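Side-chain contact in A-type flavoprotein (Giardia intestinalis, PDB 2Q9U), which probably scavenges dioxygen, passing electrons from a bound flavin mononucleotide to a diiron centre: residues I223-S228 with S233-A238. Sequence-based numbering, arbitrary orientation.
Sequences IKYILS and SWRGDA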
loop_
_atom_site.group_PDB
_atom_site.type_symbol
_atom_site.label_atom_id
_atom_site.label_comp_id
_atom_site.label_asym_id
_atom_site.label_seq_id
_atom_site.Cartn_x
_atom_site.Cartn_y
_atom_site.Cartn_z
ATOM N N ILE A 223 33.162 11.723 26.066
ATOM C CA ILE A 223 32.081 10.753 25.828
ATOM C C ILE A 223 32.648 9.436 25.260
ATOM O O ILE A 223 33.242 9.439 24.171
ATOM C CB ILE A 223 31.041 11.381 24.853
ATOM C CG1 ILE A 223 30.378 12.617 25.512
ATOM C CG2 ILE A 223 29.991 10.337 24.436
ATOM C CD1 ILE A 223 29.750 13.618 24.531
ATOM N N LYS A 224 32.483 8.317 25.973
ATOM C CA LYS A 224 32.869 7.003 25.428
ATOM C C LYS A 224 31.680 6.299 24.794
ATOM O O LYS A 224 31.878 5.432 23.962
ATOM C CB LYS A 224 33.420 6.050 26.510
ATOM C CG LYS A 224 34.714 6.534 27.188
ATOM C CD LYS A 224 35.571 5.366 27.727
ATOM C CE LYS A 224 34.762 4.309 28.452
ATOM N NZ LYS A 224 35.530 3.553 29.534
ATOM N N TYR A 225 30.464 6.626 25.241
ATOM C CA TYR A 225 29.248 5.945 24.772
ATOM C C TYR A 225 28.119 6.921 24.511
ATOM O O TYR A 225 27.844 7.796 25.351
ATOM C CB TYR A 225 28.745 4.943 25.842
ATOM C CG TYR A 225 29.782 3.904 26.232
ATOM C CD1 TYR A 225 30.138 2.901 25.334
ATOM C CD2 TYR A 225 30.440 3.957 27.481
ATOM C CE1 TYR A 225 31.102 1.930 25.669
ATOM C CE2 TYR A 225 31.410 2.962 27.849
ATOM C CZ TYR A 225 31.730 1.967 26.921
ATOM O OH TYR A 225 32.661 0.998 27.226
ATOM N N ILE A 226 27.442 6.773 23.366
ATOM C CA ILE A 226 26.216 7.536 23.154
ATOM C C ILE A 226 25.048 6.561 23.064
ATOM O O ILE A 226 24.941 5.771 22.101
ATOM C CB ILE A 226 26.276 8.436 21.897
ATOM C CG1 ILE A 226 27.456 9.418 21.988
ATOM C CG2 ILE A 226 24.958 9.209 21.751
ATOM C CD1 ILE A 226 27.732 10.149 20.631
ATOM N N LEU A 227 24.223 6.569 24.100
ATOM C CA LEU A 227 23.062 5.684 24.151
ATOM C C LEU A 227 21.842 6.489 23.723
ATOM O O LEU A 227 21.372 7.376 24.426
ATOM C CB LEU A 227 22.871 5.080 25.549
ATOM C CG LEU A 227 24.037 4.343 26.235
ATOM C CD1 LEU A 227 23.529 3.528 27.426
ATOM C CD2 LEU A 227 24.953 3.519 25.350
ATOM N N SER A 228 21.353 6.185 22.530
ATOM C CA SER A 228 20.267 6.937 21.929
ATOM C C SER A 228 18.915 6.302 22.295
ATOM O O SER A 228 18.872 5.160 22.685
ATOM C CB SER A 228 20.429 6.928 20.398
ATOM O OG SER A 228 19.363 7.660 19.797
ATOM N N SER A 233 22.963 2.130 19.517
ATOM C CA SER A 233 23.798 3.079 20.247
ATOM C C SER A 233 25.235 3.019 19.733
ATOM O O SER A 233 25.589 2.156 18.910
ATOM C CB SER A 233 23.712 2.769 21.747
ATOM O OG SER A 233 22.428 3.112 22.202
ATOM N N TRP A 234 26.062 3.949 20.211
ATOM C CA TRP A 234 27.328 4.262 19.585
ATOM C C TRP A 234 28.505 4.146 20.559
ATOM O O TRP A 234 28.439 4.595 21.738
ATOM C CB TRP A 234 27.296 5.702 19.021
ATOM C CG TRP A 234 26.192 5.956 18.052
ATOM C CD1 TRP A 234 24.926 6.445 18.326
ATOM C CD2 TRP A 234 26.237 5.727 16.638
ATOM N NE1 TRP A 234 24.187 6.509 17.159
ATOM C CE2 TRP A 234 24.966 6.078 16.114
ATOM C CE3 TRP A 234 27.225 5.244 15.765
ATOM C CZ2 TRP A 234 24.665 5.990 14.750
ATOM C CZ3 TRP A 234 26.910 5.133 14.384
ATOM C CH2 TRP A 234 25.646 5.513 13.908
ATOM N N ARG A 235 29.588 3.581 20.055
ATOM C CA ARG A 235 30.856 3.516 20.745
ATOM C C ARG A 235 32.032 3.440 19.721
ATOM O O ARG A 235 31.827 3.322 18.587
ATOM C CB ARG A 235 30.872 2.340 21.727
ATOM C CG ARG A 235 30.952 0.998 21.027
ATOM C CD ARG A 235 30.659 -0.189 21.879
ATOM N NE ARG A 235 30.403 -1.416 21.160
ATOM C CZ ARG A 235 30.237 -2.587 21.733
ATOM N NH1 ARG A 235 30.326 -2.723 23.013
ATOM N NH2 ARG A 235 30.004 -3.621 21.020
ATOM N N GLY A 236 33.241 3.545 20.210
ATOM C CA GLY A 236 34.408 3.505 19.375
ATOM C C GLY A 236 34.436 4.309 18.098
ATOM O O GLY A 236 33.917 5.376 18.019
ATOM N N ASP A 237 35.010 3.709 17.068
ATOM C CA ASP A 237 35.075 4.310 15.759
ATOM C C ASP A 237 33.729 4.709 15.180
ATOM O O ASP A 237 33.624 5.763 14.591
ATOM C CB ASP A 237 35.827 3.461 14.736
ATOM C CG ASP A 237 37.276 3.194 15.122
ATOM O OD1 ASP A 237 37.883 4.007 15.777
ATOM O OD2 ASP A 237 37.774 2.173 14.750
ATOM N N ALA A 238 32.733 3.825 15.290
ATOM C CA ALA A 238 31.436 4.146 14.707
ATOM C C ALA A 238 30.847 5.408 15.329
ATOM O O ALA A 238 30.210 6.209 14.647
ATOM C CB ALA A 238 30.477 2.975 14.867
HETATM O O HOH W 1 33.932 4.244 22.996
HETATM O O HOH W 2 31.631 -1.651 25.581
#
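Trp234 O accepts the backbone N-H of Ile226 at 2.9 Å and also takes a CA-H contact from Tyr225, whose CA lies 3.4 Å from that oxygen. The return bond, Trp234 N to Ile226 O, is equally short and makes Ile226 and Trp234 an antiparallel hydrogen-bonded pair. Their side chains leave on one face of the sheet and touch at the root, CB of Ile226 to CB of Trp234. CG of Trp234 stands beside the backbone N (chi1 -57°), which brings the edge of the indole, at CD1, up to Ile226 O near the ring plane; NE1 bonds to Phe173 O, and Phe196 meets the ring steeply. Two residues on from Ile226, Ser228 N turns to a side chain, Ser233 OG, over 3.3 Å, a long and rather bent bond (144° at the hydrogen). Ser233 CB packs against Leu227 CD2. The hydroxyl of Ser228 turns elsewhere, to Asn170 O and Gly172 O. On the other face CB of Arg235 lies 3.7 Å from CD1 of Tyr225, oblique to the ring, while CB of Lys224 covers one ring face. From there the arginine chain runs extended away from the 223-228 segment, its guanidinium plane turned 51° from the ring; NE forms a salt bridge with Asp185, and Trp183 adds a cation-pi contact. At the far end a water closes the gap, donating to Lys224 O at 2.6 Å and accepting from Gly236 N. Strand 166-170 flanks 225-228 on its other side, so this short antiparallel hairpin ends a mixed sheet, with 234-235 outermost within the chain, in the metallo-beta-lactamase-like fold of flavodiiron proteins; the loop joining its strands carries His230, a residue of the diiron pocket.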